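Local coordinates for protein cyclopenase asqI (Emericella nidulans, PDB 5YY3) that converts 4'-methoxycyclopenin into 4'-methoxyviridicatin with release of methyl isocyanate, as a zinc-dependent cyclopenase of aspoquinolone biosynthesis, at residues Thr490-Ile495 / Met510-Val515; Phe576-Asp581 / Pro634-Thr639. All blocks are in the same frame, centred on the assembly; numbering follows the deposited sequence.

Overall arrangement
Contacts 1 and 2 are successive strand pairings in an antiparallel run of four strands, 508-517, 487-497, 571-580 and 636-644, within a larger mixed sheet, and their centres are about 9 Å apart. The middle strands join them: F576 N lies 2.8 Å from F494 O and T580 N 2.9 Å from T490 O, both probable backbone hydrogen bonds. In sequence contact 1 closes before contact 2 opens; the first is a hairpin, whereas the second brings together strands separated by a long excursion. This beta region is consistent with the Ig-like domain of the hemocyanin family. Both contacts lie away from the zinc ligands H186, H190 and H218, which belong to helices 180-193 and 210-231.

Contact 1: residues Thr490-Ile495 / Met510-Val515; sequences TLRLFI and MDRATV
Strands 490-495 and 510-515 run antiparallel, their axes at 163°, with L491-A513 and L493-D511 as hydrogen-bonded pairs and a classic beta bulge in which M510 and D511 both face L493. There L493 O accepts two amides from the same face of its plane, M510 N at 2.8 Å and D511 N at a longer 3.3 Å. L491 and A513 exchange two amide bonds, the one from L491 N to A513 O being almost straight (2.7 Å). M510 CG, anti to its carbonyl carbon (chi1 -66°), lies 3.7 Å from I495 CG1, and the bend at chi2 brings SD to I495 CD1; its CB meets L493 CD2. At the other end L491 CD1 packs on V515 CG2, 3.6 Å away. On the more polar face T490 CG2 touches R512 CG at 3.6 Å, and both atoms lie over the same face of the R492 guanidinium, T490 CG2 toward its rim. R492 and R512 run side by side, guanidinium planes 51° apart, with R492 NH1 4.2 Å from R512 NE; salt bridges of R492 to D598 and D582 probably offset this like charge. D511 OD1 takes the amide of R512 from above the carboxylate plane; OD2 forms a salt bridge with R527 and a hydrogen bond with W469. The hairpin packs L491 and L493 against strand 461-475 and A513 and V515 against strand 523-528, while strand 571-580 continues the sheet beside 487-497.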
loop_
_atom_site.group_PDB
_atom_site.type_symbol
_atom_site.label_atom_id
_atom_site.label_comp_id
_atom_site.label_asym_id
_atom_site.label_seq_id
_atom_site.Cartn_x
_atom_site.Cartn_y
_atom_site.Cartn_z
ATOM N N THR A 490 -0.241 35.783 31.665
ATOM C CA THR A 490 -0.981 34.756 30.947
ATOM C C THR A 490 -0.005 33.794 30.272
ATOM O O THR A 490 0.944 34.221 29.602
ATOM C CB THR A 490 -1.933 35.369 29.895
ATOM O OG1 THR A 490 -2.924 36.166 30.551
ATOM C CG2 THR A 490 -2.640 34.269 29.074
ATOM N N LEU A 491 -0.229 32.498 30.492
ATOM C CA LEU A 491 0.585 31.443 29.886
ATOM C C LEU A 491 -0.127 30.934 28.642
ATOM O O LEU A 491 -1.301 30.555 28.707
ATOM C CB LEU A 491 0.822 30.293 30.866
ATOM C CG LEU A 491 1.660 30.584 32.107
ATOM C CD1 LEU A 491 1.766 29.340 32.938
ATOM C CD2 LEU A 491 3.042 31.082 31.715
ATOM N N ARG A 492 0.581 30.932 27.516
ATOM C CA ARG A 492 0.001 30.494 26.256
ATOM C C ARG A 492 0.720 29.262 25.722
ATOM O O ARG A 492 1.912 29.323 25.394
ATOM C CB ARG A 492 0.051 31.623 25.225
ATOM C CG ARG A 492 -0.549 32.911 25.727
ATOM C CD ARG A 492 -0.269 34.041 24.776
ATOM N NE ARG A 492 -0.905 35.260 25.241
ATOM C CZ ARG A 492 -2.121 35.646 24.888
ATOM N NH1 ARG A 492 -2.825 34.908 24.041
ATOM N NH2 ARG A 492 -2.622 36.771 25.376
ATOM N N LEU A 493 -0.008 28.156 25.631
ATOM C CA LEU A 493 0.575 26.878 25.232
ATOM C C LEU A 493 0.170 26.439 23.816
ATOM O O LEU A 493 -1.023 26.375 23.483
ATOM C CB LEU A 493 0.179 25.784 26.227
ATOM C CG LEU A 493 0.538 24.349 25.830
ATOM C CD1 LEU A 493 2.013 24.089 25.956
ATOM C CD2 LEU A 493 -0.262 23.340 26.629
ATOM N N PHE A 494 1.185 26.130 23.008
ATOM C CA PHE A 494 1.024 25.614 21.658
ATOM C C PHE A 494 1.855 24.339 21.466
ATOM O O PHE A 494 2.898 24.155 22.119
ATOM C CB PHE A 494 1.459 26.654 20.620
ATOM C CG PHE A 494 0.555 27.864 20.518
ATOM C CD1 PHE A 494 0.662 28.911 21.428
ATOM C CD2 PHE A 494 -0.358 27.979 19.469
ATOM C CE1 PHE A 494 -0.149 30.037 21.324
ATOM C CE2 PHE A 494 -1.172 29.103 19.347
ATOM C CZ PHE A 494 -1.070 30.139 20.278
ATOM N N ILE A 495 1.400 23.460 20.573
ATOM C CA ILE A 495 2.218 22.337 20.121
ATOM C C ILE A 495 2.293 22.305 18.601
ATOM O O ILE A 495 1.471 22.900 17.905
ATOM C CB ILE A 495 1.686 20.975 20.619
ATOM C CG1 ILE A 495 0.328 20.646 19.962
ATOM C CG2 ILE A 495 1.654 20.934 22.168
ATOM C CD1 ILE A 495 -0.265 19.304 20.399
ATOM N N MET A 510 -3.231 24.936 22.479
ATOM C CA MET A 510 -3.641 23.892 23.408
ATOM C C MET A 510 -4.196 24.460 24.714
ATOM O O MET A 510 -4.975 23.800 25.421
ATOM C CB MET A 510 -2.457 22.963 23.693
ATOM C CG MET A 510 -2.003 22.168 22.453
ATOM S SD MET A 510 -3.325 21.085 21.840
ATOM C CE MET A 510 -3.302 19.838 23.130
ATOM N N ASP A 511 -3.807 25.691 25.033
ATOM C CA ASP A 511 -4.248 26.291 26.288
ATOM C C ASP A 511 -3.824 27.741 26.418
ATOM O O ASP A 511 -2.853 28.186 25.793
ATOM C CB ASP A 511 -3.705 25.513 27.489
ATOM C CG ASP A 511 -4.627 25.587 28.696
ATOM O OD1 ASP A 511 -5.613 26.361 28.655
ATOM O OD2 ASP A 511 -4.365 24.867 29.683
ATOM N N ARG A 512 -4.571 28.452 27.256
ATOM C CA ARG A 512 -4.295 29.836 27.638
ATOM C C ARG A 512 -4.718 29.994 29.092
ATOM O O ARG A 512 -5.888 29.768 29.414
ATOM C CB ARG A 512 -5.057 30.820 26.756
ATOM C CG ARG A 512 -4.522 32.222 26.829
ATOM C CD ARG A 512 -5.609 33.251 26.586
ATOM N NE ARG A 512 -6.314 33.042 25.323
ATOM C CZ ARG A 512 -7.638 33.016 25.202
ATOM N NH1 ARG A 512 -8.407 33.190 26.272
ATOM N NH2 ARG A 512 -8.192 32.824 24.013
ATOM N N ALA A 513 -3.791 30.350 29.977
ATOM C CA ALA A 513 -4.116 30.351 31.397
ATOM C C ALA A 513 -3.469 31.492 32.163
ATOM O O ALA A 513 -2.271 31.770 32.029
ATOM C CB ALA A 513 -3.727 29.027 32.021
ATOM N N THR A 514 -4.283 32.141 32.982
ATOM C CA THR A 514 -3.819 33.221 33.834
ATOM C C THR A 514 -3.048 32.661 35.026
ATOM O O THR A 514 -3.437 31.666 35.628
ATOM C CB THR A 514 -4.997 34.087 34.310
ATOM O OG1 THR A 514 -5.521 34.811 33.189
ATOM C CG2 THR A 514 -4.552 35.077 35.371
ATOM N N VAL A 515 -1.923 33.279 35.343
ATOM C CA VAL A 515 -1.214 32.919 36.554
ATOM C C VAL A 515 -1.063 34.169 37.400
ATOM O O VAL A 515 -0.799 35.247 36.880
ATOM C CB VAL A 515 0.156 32.301 36.246
ATOM C CG1 VAL A 515 0.937 32.070 37.520
ATOM C CG2 VAL A 515 -0.039 30.991 35.512
#

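Contact 2: residues Phe576-Asp581 / Pro634-Thr639; sequences FCIATD and PFITST
Segments 576-581 and 634-639 pair antiparallel, their strand axes 4.8 Å apart at closest approach, with C577-T637 as the hydrogen-bonded pair between the non-hydrogen-bonded pairs F576-S638 and I578-I636. C577 and T637 exchange two amide bonds, each of 2.9 Å between the N of one and the O of the other. A third bond, A579 N to F635 O at 2.8 Å, carries the pairing to F635, just before strand 636-639. Apolar contacts gather on the face of F576, I578 and I636. The F576 ring presents CE2 to I636 CG2 at 3.5 Å, the methyl approaching obliquely to the ring. On its other branch I636 sends CG1 to within 3.7 Å of I578 CG1; the two isoleucines lie side by side, pointing the same way. With CG1 anti to its backbone N (chi1 -179°), I578 sets that atom at the edge of the F635 ring, near its plane, 3.9 Å from CD2. The F635 side chain, its CG between N and the carbonyl carbon (chi1 61°), lies beside that of I578 and points the same way. On the other face C577 CB lies 4.2 Å from T637 CG2, a looser contact. S638 OG is hydrogen-bonded to I627 O. Strand 487-497 flanks 571-580 on its far edge, F576 meets F606 edge-to-face, and C577 and T637 pack against strands 422-431 and 461-475.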
loop_
_atom_site.group_PDB
_atom_site.type_symbol
_atom_site.label_atom_id
_atom_site.label_comp_id
_atom_site.label_asym_id
_atom_site.label_seq_id
_atom_site.Cartn_x
_atom_site.Cartn_y
_atom_site.Cartn_z
ATOM N N PHE A 576 5.376 24.588 23.269
ATOM C CA PHE A 576 5.836 25.961 23.332
ATOM C C PHE A 576 4.976 26.700 24.345
ATOM O O PHE A 576 3.750 26.552 24.352
ATOM C CB PHE A 576 5.752 26.610 21.941
ATOM C CG PHE A 576 5.753 28.115 21.953
ATOM C CD1 PHE A 576 4.568 28.825 22.100
ATOM C CD2 PHE A 576 6.931 28.821 21.768
ATOM C CE1 PHE A 576 4.558 30.197 22.085
ATOM C CE2 PHE A 576 6.929 30.208 21.753
ATOM C CZ PHE A 576 5.746 30.894 21.913
ATOM N N CYS A 577 5.617 27.482 25.206
ATOM C CA CYS A 577 4.892 28.256 26.190
ATOM C C CYS A 577 5.488 29.653 26.257
ATOM O O CYS A 577 6.699 29.832 26.424
ATOM C CB CYS A 577 4.924 27.585 27.570
ATOM S SG CYS A 577 3.729 28.357 28.735
ATOM N N ILE A 578 4.633 30.649 26.089
ATOM C CA ILE A 578 5.064 32.030 26.221
ATOM C C ILE A 578 4.283 32.684 27.367
ATOM O O ILE A 578 3.101 32.387 27.582
ATOM C CB ILE A 578 4.884 32.820 24.883
ATOM C CG1 ILE A 578 5.363 34.269 25.025
ATOM C CG2 ILE A 578 3.446 32.782 24.390
ATOM C CD1 ILE A 578 5.384 35.027 23.705
ATOM N N ALA A 579 4.954 33.536 28.137
ATOM C CA ALA A 579 4.264 34.299 29.173
ATOM C C ALA A 579 4.075 35.741 28.716
ATOM O O ALA A 579 5.040 36.447 28.410
ATOM C CB ALA A 579 5.036 34.244 30.503
ATOM N N THR A 580 2.829 36.186 28.651
ATOM C CA THR A 580 2.590 37.562 28.255
ATOM C C THR A 580 2.016 38.387 29.396
ATOM O O THR A 580 1.324 37.869 30.278
ATOM C CB THR A 580 1.639 37.652 27.023
ATOM O OG1 THR A 580 0.383 37.026 27.315
ATOM C CG2 THR A 580 2.270 36.981 25.819
ATOM N N ASP A 581 2.347 39.670 29.381
ATOM C CA ASP A 581 1.610 40.671 30.145
ATOM C C ASP A 581 0.524 41.266 29.271
ATOM O O ASP A 581 0.824 41.945 28.301
ATOM C CB ASP A 581 2.528 41.789 30.637
ATOM C CG ASP A 581 1.779 42.845 31.429
ATOM O OD1 ASP A 581 0.861 42.482 32.199
ATOM O OD2 ASP A 581 2.101 44.041 31.267
ATOM N N PRO A 634 13.605 34.701 28.003
ATOM C CA PRO A 634 13.394 33.891 29.211
ATOM C C PRO A 634 11.915 33.674 29.500
ATOM O O PRO A 634 11.561 32.781 30.272
ATOM C CB PRO A 634 14.060 34.727 30.324
ATOM C CG PRO A 634 14.823 35.839 29.606
ATOM C CD PRO A 634 14.100 36.055 28.318
ATOM N N PHE A 635 11.074 34.496 28.881
ATOM C CA PHE A 635 9.613 34.420 28.997
ATOM C C PHE A 635 8.990 33.420 27.977
ATOM O O PHE A 635 7.762 33.325 27.842
ATOM C CB PHE A 635 9.013 35.829 28.800
ATOM C CG PHE A 635 9.320 36.415 27.450
ATOM C CD1 PHE A 635 10.564 36.974 27.192
ATOM C CD2 PHE A 635 8.388 36.360 26.427
ATOM C CE1 PHE A 635 10.869 37.483 25.941
ATOM C CE2 PHE A 635 8.683 36.859 25.178
ATOM C CZ PHE A 635 9.925 37.427 24.932
ATOM N N ILE A 636 9.853 32.707 27.255
ATOM C CA ILE A 636 9.454 31.619 26.358
ATOM C C ILE A 636 10.219 30.375 26.770
ATOM O O ILE A 636 11.395 30.454 27.154
ATOM C CB ILE A 636 9.753 31.929 24.857
ATOM C CG1 ILE A 636 8.813 33.015 24.315
ATOM C CG2 ILE A 636 9.630 30.664 23.999
ATOM C CD1 ILE A 636 9.299 33.670 23.006
ATOM N N THR A 637 9.554 29.228 26.721
ATOM C CA THR A 637 10.247 27.965 26.908
ATOM C C THR A 637 9.609 26.903 26.012
ATOM O O THR A 637 8.484 27.069 25.536
ATOM C CB THR A 637 10.220 27.515 28.373
ATOM O OG1 THR A 637 11.244 26.529 28.590
ATOM C CG2 THR A 637 8.855 26.945 28.746
ATOM N N SER A 638 10.336 25.824 25.765
ATOM C CA SER A 638 9.837 24.782 24.880
ATOM C C SER A 638 10.457 23.462 25.247
ATOM O O SER A 638 11.519 23.412 25.875
ATOM C CB SER A 638 10.116 25.115 23.408
ATOM O OG SER A 638 11.498 25.067 23.138
ATOM N N THR A 639 9.780 22.387 24.862
ATOM C CA THR A 639 10.193 21.059 25.256
ATOM C C THR A 639 9.631 20.050 24.267
ATOM O O THR A 639 8.568 20.266 23.686
ATOM C CB THR A 639 9.730 20.738 26.694
ATOM O OG1 THR A 639 10.385 19.554 27.161
ATOM C CG2 THR A 639 8.238 20.505 26.729
#